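Local coordinates for protein alpha-L-rhamnosidase (Streptomyces avermitilis, PDB 3W5M) that hydrolyses terminal non-reducing alpha-L-rhamnose residues from plant glycosides such as naringin and rutin and from gum arabic, at residues 742-754 with 844-856. Sequence-based numbering, arbitrary orientation.
Sequences DGYGDWLNVSDET and DWHLSTGFLGTPR
Asp-746 extends from its backbone with CG trans to N (chi1 -170°), which carries the carboxylate onto the backbone amides of Gly-850, Leu-852 and Gly-853; the same torsion in Trp-747 sets the indole beside Phe-851. OD2 of Asp-746 accepts from Gly-850 N at 2.7 Å, and OD1 takes a nearly straight bond from Gly-853 N at 2.8 Å (N-H...O 170°) and a weak, bent one from Leu-852 N. The Gly-850 and Gly-853 donors arrive from above the carboxylate plane. A short acid suits this buried place: its two oxygens satisfy N-H groups just ahead of helix 854-863, whose dipole would probably favour the negative charge, and Ser-813 adds a bond to OD2. Glycine is needed at 850, because a beta carbon there would collide with the carbonyls of Asp-746 and Trp-747; the bare CA instead lies 3.2 Å from Trp-747 O, a CH...O contact. That carbonyl also accepts from Phe-851 N. In the six-hairpin, (alpha/alpha)6-barrel catalytic domain of family GH78, the contact ties the loop ahead of helix 756-777 to the one entering helix 854-863, close to the rhamnose site: Trp-747 neighbours the sugar-binding Trp-695, and Phe-851 packs on Asp-643, another rhamnose-binding residue. The two aromatics form a T-shaped pair, planes at 80°, in which CD1 of Trp-747 stands 3.9 Å above the centre of the Phe-851 ring; CD1 of Leu-748 touches CE1 of that ring obliquely. Farther along, Val-750 N donates to Ser-848 O at 3.0 Å. An amide suits Asn-749, which braces its own loop by donating from ND2 to Asp-746 O and Glu-753 OE1 while OD1 receives Asp-752 N in an Asx motif.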
ATOM      1  N   ASP A 742       1.370   9.203  27.076  1.00 36.20           N
ATOM      2  CA  ASP A 742       0.450   8.372  26.303  1.00 38.55           C
ATOM      3  C   ASP A 742       1.110   8.014  24.981  1.00 36.57           C
ATOM      4  O   ASP A 742       2.126   8.600  24.618  1.00 36.85           O
ATOM      5  CB  ASP A 742      -0.840   9.142  26.010  1.00 44.22           C
ATOM      6  CG  ASP A 742      -1.595   9.538  27.263  1.00 52.01           C
ATOM      7  OD1 ASP A 742      -1.423   8.883  28.323  1.00 56.78           O
ATOM      8  OD2 ASP A 742      -2.379  10.516  27.180  1.00 54.62           O
ATOM      9  N   GLY A 743       0.518   7.072  24.248  1.00 36.06           N
ATOM     10  CA  GLY A 743       0.973   6.761  22.892  1.00 34.26           C
ATOM     11  C   GLY A 743       1.656   5.419  22.770  1.00 34.27           C
ATOM     12  O   GLY A 743       1.757   4.678  23.753  1.00 34.43           O
ATOM     13  N   TYR A 744       2.122   5.094  21.563  1.00 30.23           N
ATOM     14  CA  TYR A 744       2.822   3.848  21.335  1.00 30.84           C
ATOM     15  C   TYR A 744       4.255   3.832  21.883  1.00 31.41           C
ATOM     16  O   TYR A 744       4.774   2.776  22.210  1.00 32.11           O
ATOM     17  CB  TYR A 744       2.781   3.471  19.844  1.00 30.97           C
ATOM     18  CG  TYR A 744       1.373   3.398  19.309  1.00 31.18           C
ATOM     19  CD1 TYR A 744       0.486   2.405  19.752  1.00 31.49           C
ATOM     20  CD2 TYR A 744       0.921   4.317  18.360  1.00 30.37           C
ATOM     21  CE1 TYR A 744      -0.805   2.331  19.256  1.00 33.21           C
ATOM     22  CE2 TYR A 744      -0.368   4.258  17.866  1.00 31.22           C
ATOM     23  CZ  TYR A 744      -1.228   3.266  18.311  1.00 32.78           C
ATOM     24  OH  TYR A 744      -2.509   3.227  17.821  1.00 34.65           O
ATOM     25  N   GLY A 745       4.880   5.007  21.988  1.00 32.23           N
ATOM     26  CA  GLY A 745       6.273   5.141  22.412  1.00 30.66           C
ATOM     27  C   GLY A 745       7.258   4.565  21.418  1.00 32.99           C
ATOM     28  O   GLY A 745       6.966   4.453  20.201  1.00 30.22           O
ATOM     29  N   ASP A 746       8.419   4.172  21.930  1.00 28.99           N
ATOM     30  CA  ASP A 746       9.438   3.520  21.134  1.00 31.98           C
ATOM     31  C   ASP A 746       9.035   2.058  20.899  1.00 30.91           C
ATOM     32  O   ASP A 746       9.704   1.120  21.338  1.00 29.51           O
ATOM     33  CB  ASP A 746      10.840   3.642  21.778  1.00 30.65           C
ATOM     34  CG  ASP A 746      11.956   3.193  20.851  1.00 34.36           C
ATOM     35  OD1 ASP A 746      11.872   3.439  19.624  1.00 29.78           O
ATOM     36  OD2 ASP A 746      12.942   2.579  21.338  1.00 34.06           O
ATOM     37  N   TRP A 747       7.926   1.899  20.180  1.00 28.61           N
ATOM     38  CA  TRP A 747       7.327   0.598  19.842  1.00 27.39           C
ATOM     39  C   TRP A 747       8.315  -0.519  19.520  1.00 26.39           C
ATOM     40  O   TRP A 747       9.197  -0.369  18.678  1.00 25.79           O
ATOM     41  CB  TRP A 747       6.382   0.826  18.648  1.00 28.70           C
ATOM     42  CG  TRP A 747       5.420  -0.286  18.341  1.00 29.47           C
ATOM     43  CD1 TRP A 747       5.406  -1.088  17.225  1.00 28.15           C
ATOM     44  CD2 TRP A 747       4.305  -0.678  19.137  1.00 28.56           C
ATOM     45  NE1 TRP A 747       4.353  -1.966  17.298  1.00 28.41           N
ATOM     46  CE2 TRP A 747       3.662  -1.737  18.462  1.00 28.38           C
ATOM     47  CE3 TRP A 747       3.785  -0.239  20.364  1.00 27.59           C
ATOM     48  CZ2 TRP A 747       2.525  -2.366  18.976  1.00 31.11           C
ATOM     49  CZ3 TRP A 747       2.672  -0.860  20.870  1.00 28.90           C
ATOM     50  CH2 TRP A 747       2.039  -1.912  20.171  1.00 29.64           C
ATOM     51  N   LEU A 748       8.130  -1.676  20.166  1.00 25.90           N
ATOM     52  CA  LEU A 748       8.926  -2.881  19.890  1.00 25.88           C
ATOM     53  C   LEU A 748      10.440  -2.712  20.135  1.00 27.16           C
ATOM     54  O   LEU A 748      11.265  -3.337  19.484  1.00 28.53           O
ATOM     55  CB  LEU A 748       8.595  -3.467  18.483  1.00 25.83           C
ATOM     56  CG  LEU A 748       7.136  -3.902  18.349  1.00 27.07           C
ATOM     57  CD1 LEU A 748       6.807  -4.278  16.903  1.00 27.12           C
ATOM     58  CD2 LEU A 748       6.850  -5.074  19.280  1.00 28.83           C
ATOM     59  N   ASN A 749      10.799  -1.851  21.087  1.00 30.29           N
ATOM     60  CA  ASN A 749      12.160  -1.846  21.639  1.00 30.45           C
ATOM     61  C   ASN A 749      12.500  -3.224  22.253  1.00 33.63           C
ATOM     62  O   ASN A 749      11.584  -3.979  22.602  1.00 36.93           O
ATOM     63  CB  ASN A 749      12.275  -0.744  22.705  1.00 32.06           C
ATOM     64  CG  ASN A 749      11.347  -0.966  23.885  1.00 34.00           C
ATOM     65  OD1 ASN A 749      11.591  -1.843  24.721  1.00 34.90           O
ATOM     66  ND2 ASN A 749      10.281  -0.168  23.973  1.00 33.12           N
ATOM     67  N   VAL A 750      13.790  -3.520  22.420  1.00 32.89           N
ATOM     68  CA  VAL A 750      14.248  -4.785  23.033  1.00 35.29           C
ATOM     69  C   VAL A 750      14.458  -4.588  24.538  1.00 36.59           C
ATOM     70  O   VAL A 750      15.577  -4.301  24.973  1.00 34.95           O
ATOM     71  CB  VAL A 750      15.576  -5.297  22.416  1.00 35.25           C
ATOM     72  CG1 VAL A 750      15.798  -6.773  22.767  1.00 34.09           C
ATOM     73  CG2 VAL A 750      15.601  -5.112  20.907  1.00 35.20           C
ATOM     74  N   SER A 751      13.373  -4.758  25.297  1.00 38.51           N
ATOM     75  CA  SER A 751      13.365  -4.600  26.760  0.50 41.90           C
ATOM     76  C   SER A 751      14.177  -3.391  27.244  1.00 44.97           C
ATOM     77  O   SER A 751      15.091  -3.516  28.071  1.00 43.67           O
ATOM     78  CB  SER A 751      13.821  -5.886  27.463  0.50 41.38           C
ATOM     79  OG  SER A 751      13.674  -5.758  28.869  0.50 41.81           O
ATOM     80  N   ASP A 752      13.834  -2.219  26.715  1.00 41.71           N
ATOM     81  CA  ASP A 752      14.515  -0.969  27.045  1.00 42.72           C
ATOM     82  C   ASP A 752      13.466   0.104  26.771  1.00 41.95           C
ATOM     83  O   ASP A 752      13.557   0.821  25.769  1.00 42.71           O
ATOM     84  CB  ASP A 752      15.748  -0.802  26.142  1.00 39.79           C
ATOM     85  CG  ASP A 752      16.804   0.169  26.706  1.00 43.68           C
ATOM     86  OD1 ASP A 752      16.827   0.413  27.931  1.00 42.03           O
ATOM     87  OD2 ASP A 752      17.645   0.666  25.908  1.00 39.41           O
ATOM     88  N   GLU A 753      12.459   0.176  27.644  1.00 39.92           N
ATOM     89  CA  GLU A 753      11.280   1.016  27.437  1.00 39.70           C
ATOM     90  C   GLU A 753      11.452   2.487  27.851  1.00 37.93           C
ATOM     91  O   GLU A 753      11.516   2.806  29.036  1.00 37.77           O
ATOM     92  CB  GLU A 753      10.064   0.406  28.147  1.00 42.87           C
ATOM     93  CG  GLU A 753       8.769   1.213  28.022  1.00 46.60           C
ATOM     94  CD  GLU A 753       7.995   0.940  26.728  1.00 49.51           C
ATOM     95  OE1 GLU A 753       8.295  -0.064  26.031  1.00 51.67           O
ATOM     96  OE2 GLU A 753       7.077   1.735  26.404  1.00 46.66           O
ATOM     97  N   THR A 754      11.506   3.379  26.866  1.00 34.39           N
ATOM     98  CA  THR A 754      11.578   4.820  27.123  1.00 33.92           C
ATOM     99  C   THR A 754      10.241   5.357  27.604  1.00 33.66           C
ATOM    100  O   THR A 754       9.195   5.080  26.988  1.00 35.54           O
ATOM    101  CB  THR A 754      11.994   5.606  25.857  1.00 32.82           C
ATOM    102  OG1 THR A 754      13.162   5.011  25.284  1.00 32.04           O
ATOM    103  CG2 THR A 754      12.270   7.103  26.175  1.00 32.10           C
ATOM    104  N   ASP A 844      26.565  -5.940  25.074  1.00 38.08           N
ATOM    105  CA  ASP A 844      27.498  -6.698  24.221  1.00 43.82           C
ATOM    106  C   ASP A 844      27.472  -6.214  22.754  1.00 41.34           C
ATOM    107  O   ASP A 844      27.501  -7.015  21.799  1.00 37.29           O
ATOM    108  CB  ASP A 844      27.260  -8.218  24.347  1.00 46.61           C
ATOM    109  CG  ASP A 844      28.351  -9.047  23.677  1.00 55.03           C
ATOM    110  OD1 ASP A 844      29.543  -8.665  23.763  1.00 59.38           O
ATOM    111  OD2 ASP A 844      28.010 -10.085  23.058  1.00 55.90           O
ATOM    112  N   TRP A 845      27.440  -4.887  22.610  1.00 41.45           N
ATOM    113  CA  TRP A 845      27.436  -4.196  21.325  1.00 40.69           C
ATOM    114  C   TRP A 845      26.200  -4.570  20.499  1.00 37.00           C
ATOM    115  O   TRP A 845      26.320  -5.003  19.352  1.00 37.23           O
ATOM    116  CB  TRP A 845      28.732  -4.463  20.546  1.00 45.89           C
ATOM    117  CG  TRP A 845      29.979  -4.124  21.307  1.00 53.58           C
ATOM    118  CD1 TRP A 845      30.863  -5.004  21.866  1.00 54.21           C
ATOM    119  CD2 TRP A 845      30.475  -2.809  21.602  1.00 56.91           C
ATOM    120  NE1 TRP A 845      31.888  -4.320  22.483  1.00 58.76           N
ATOM    121  CE2 TRP A 845      31.678  -2.972  22.334  1.00 60.15           C
ATOM    122  CE3 TRP A 845      30.023  -1.511  21.317  1.00 57.65           C
ATOM    123  CZ2 TRP A 845      32.439  -1.880  22.786  1.00 59.50           C
ATOM    124  CZ3 TRP A 845      30.778  -0.423  21.768  1.00 59.72           C
ATOM    125  CH2 TRP A 845      31.973  -0.617  22.496  1.00 58.99           C
ATOM    126  N   HIS A 846      25.041  -4.464  21.127  1.00 32.78           N
ATOM    127  CA  HIS A 846      23.754  -4.635  20.439  1.00 36.53           C
ATOM    128  C   HIS A 846      22.883  -3.420  20.697  1.00 34.50           C
ATOM    129  O   HIS A 846      22.913  -2.829  21.775  1.00 34.39           O
ATOM    130  CB  HIS A 846      22.979  -5.884  20.912  1.00 37.68           C
ATOM    131  CG  HIS A 846      23.629  -7.189  20.558  1.00 40.60           C
ATOM    132  ND1 HIS A 846      24.646  -7.740  21.308  1.00 40.76           N
ATOM    133  CD2 HIS A 846      23.388  -8.065  19.553  1.00 40.30           C
ATOM    134  CE1 HIS A 846      25.020  -8.886  20.767  1.00 43.10           C
ATOM    135  NE2 HIS A 846      24.269  -9.111  19.703  1.00 43.35           N
ATOM    136  N   LEU A 847      22.086  -3.060  19.699  1.00 32.78           N
ATOM    137  CA  LEU A 847      21.090  -2.027  19.875  1.00 31.41           C
ATOM    138  C   LEU A 847      19.965  -2.499  20.795  1.00 30.49           C
ATOM    139  O   LEU A 847      19.794  -3.690  21.018  1.00 31.31           O
ATOM    140  CB  LEU A 847      20.523  -1.604  18.501  1.00 31.10           C
ATOM    141  CG  LEU A 847      19.784  -2.635  17.637  1.00 30.13           C
ATOM    142  CD1 LEU A 847      18.346  -2.846  18.122  1.00 28.16           C
ATOM    143  CD2 LEU A 847      19.803  -2.159  16.198  1.00 29.57           C
ATOM    144  N   SER A 848      19.179  -1.570  21.309  1.00 28.20           N
ATOM    145  CA  SER A 848      18.002  -1.938  22.067  1.00 29.00           C
ATOM    146  C   SER A 848      16.789  -1.119  21.637  1.00 26.43           C
ATOM    147  O   SER A 848      15.714  -1.197  22.235  1.00 28.53           O
ATOM    148  CB  SER A 848      18.261  -1.740  23.557  1.00 32.44           C
ATOM    149  OG  SER A 848      18.244  -0.358  23.827  1.00 32.91           O
ATOM    150  N   THR A 849      16.964  -0.338  20.584  1.00 26.37           N
ATOM    151  CA  THR A 849      15.951   0.645  20.179  1.00 25.53           C
ATOM    152  C   THR A 849      14.754   0.012  19.455  1.00 24.11           C
ATOM    153  O   THR A 849      14.938  -0.965  18.718  1.00 26.31           O
ATOM    154  CB  THR A 849      16.589   1.682  19.230  1.00 24.32           C
ATOM    155  OG1 THR A 849      17.336   1.005  18.210  1.00 28.17           O
ATOM    156  CG2 THR A 849      17.579   2.543  20.014  1.00 25.38           C
ATOM    157  N   GLY A 850      13.579   0.610  19.626  1.00 25.48           N
ATOM    158  CA  GLY A 850      12.355   0.282  18.838  1.00 24.78           C
ATOM    159  C   GLY A 850      12.152   1.148  17.583  1.00 25.41           C
ATOM    160  O   GLY A 850      13.120   1.655  17.013  1.00 26.10           O
ATOM    161  N   PHE A 851      10.887   1.316  17.171  1.00 26.36           N
ATOM    162  CA  PHE A 851      10.538   2.038  15.937  1.00 25.40           C
ATOM    163  C   PHE A 851      11.047   3.457  15.833  1.00 24.53           C
ATOM    164  O   PHE A 851      11.493   3.863  14.764  1.00 22.40           O
ATOM    165  CB  PHE A 851       9.013   2.056  15.714  1.00 26.17           C
ATOM    166  CG  PHE A 851       8.494   0.805  15.039  1.00 26.79           C
ATOM    167  CD1 PHE A 851       9.145  -0.421  15.201  1.00 28.28           C
ATOM    168  CD2 PHE A 851       7.368   0.858  14.242  1.00 28.25           C
ATOM    169  CE1 PHE A 851       8.683  -1.580  14.577  1.00 29.07           C
ATOM    170  CE2 PHE A 851       6.886  -0.295  13.615  1.00 28.33           C
ATOM    171  CZ  PHE A 851       7.543  -1.518  13.789  1.00 29.42           C
ATOM    172  N   LEU A 852      10.986   4.191  16.940  1.00 25.42           N
ATOM    173  CA  LEU A 852      11.305   5.621  16.945  1.00 26.85           C
ATOM    174  C   LEU A 852      12.795   5.913  17.137  1.00 28.85           C
ATOM    175  O   LEU A 852      13.335   6.845  16.527  1.00 28.28           O
ATOM    176  CB  LEU A 852      10.490   6.329  18.010  1.00 26.52           C
ATOM    177  CG  LEU A 852       8.984   6.409  17.838  1.00 27.93           C
ATOM    178  CD1 LEU A 852       8.437   7.208  19.012  1.00 28.25           C
ATOM    179  CD2 LEU A 852       8.639   7.070  16.509  1.00 25.99           C
ATOM    180  N   GLY A 853      13.444   5.109  17.977  1.00 26.29           N
ATOM    181  CA  GLY A 853      14.893   5.178  18.164  1.00 27.16           C
ATOM    182  C   GLY A 853      15.747   4.664  17.033  1.00 27.60           C
ATOM    183  O   GLY A 853      16.777   5.258  16.728  1.00 27.77           O
ATOM    184  N   THR A 854      15.347   3.560  16.396  1.00 23.42           N
ATOM    185  CA  THR A 854      16.196   2.921  15.381  1.00 26.19           C
ATOM    186  C   THR A 854      16.632   3.791  14.186  1.00 25.34           C
ATOM    187  O   THR A 854      17.789   3.741  13.809  1.00 27.25           O
ATOM    188  CB  THR A 854      15.600   1.574  14.898  1.00 26.02           C
ATOM    189  OG1 THR A 854      15.522   0.690  16.025  1.00 28.52           O
ATOM    190  CG2 THR A 854      16.462   0.911  13.789  1.00 27.49           C
ATOM    191  N   PRO A 855      15.703   4.574  13.583  1.00 26.82           N
ATOM    192  CA  PRO A 855      16.098   5.342  12.397  1.00 27.08           C
ATOM    193  C   PRO A 855      17.146   6.409  12.697  1.00 27.39           C
ATOM    194  O   PRO A 855      17.888   6.798  11.801  1.00 27.94           O
ATOM    195  CB  PRO A 855      14.782   6.003  11.953  1.00 27.45           C
ATOM    196  CG  PRO A 855      13.957   6.079  13.164  1.00 27.26           C
ATOM    197  CD  PRO A 855      14.311   4.858  13.972  1.00 28.09           C
ATOM    198  N   ARG A 856      17.205   6.856  13.954  1.00 27.91           N
ATOM    199  CA  ARG A 856      18.122   7.934  14.355  1.00 27.77           C
ATOM    200  C   ARG A 856      19.404   7.431  15.035  1.00 28.79           C
ATOM    201  O   ARG A 856      20.317   8.211  15.309  1.00 25.98           O
ATOM    202  CB  ARG A 856      17.372   8.948  15.257  1.00 29.96           C
ATOM    203  CG  ARG A 856      16.130   9.569  14.607  1.00 31.35           C
ATOM    204  CD  ARG A 856      15.277  10.410  15.554  1.00 33.04           C
ATOM    205  NE  ARG A 856      14.146  11.045  14.854  1.00 35.75           N
ATOM    206  CZ  ARG A 856      14.179  12.246  14.269  1.00 36.54           C
ATOM    207  NH1 ARG A 856      15.279  12.991  14.300  1.00 35.32           N
ATOM    208  NH2 ARG A 856      13.100  12.711  13.644  1.00 38.07           N
TER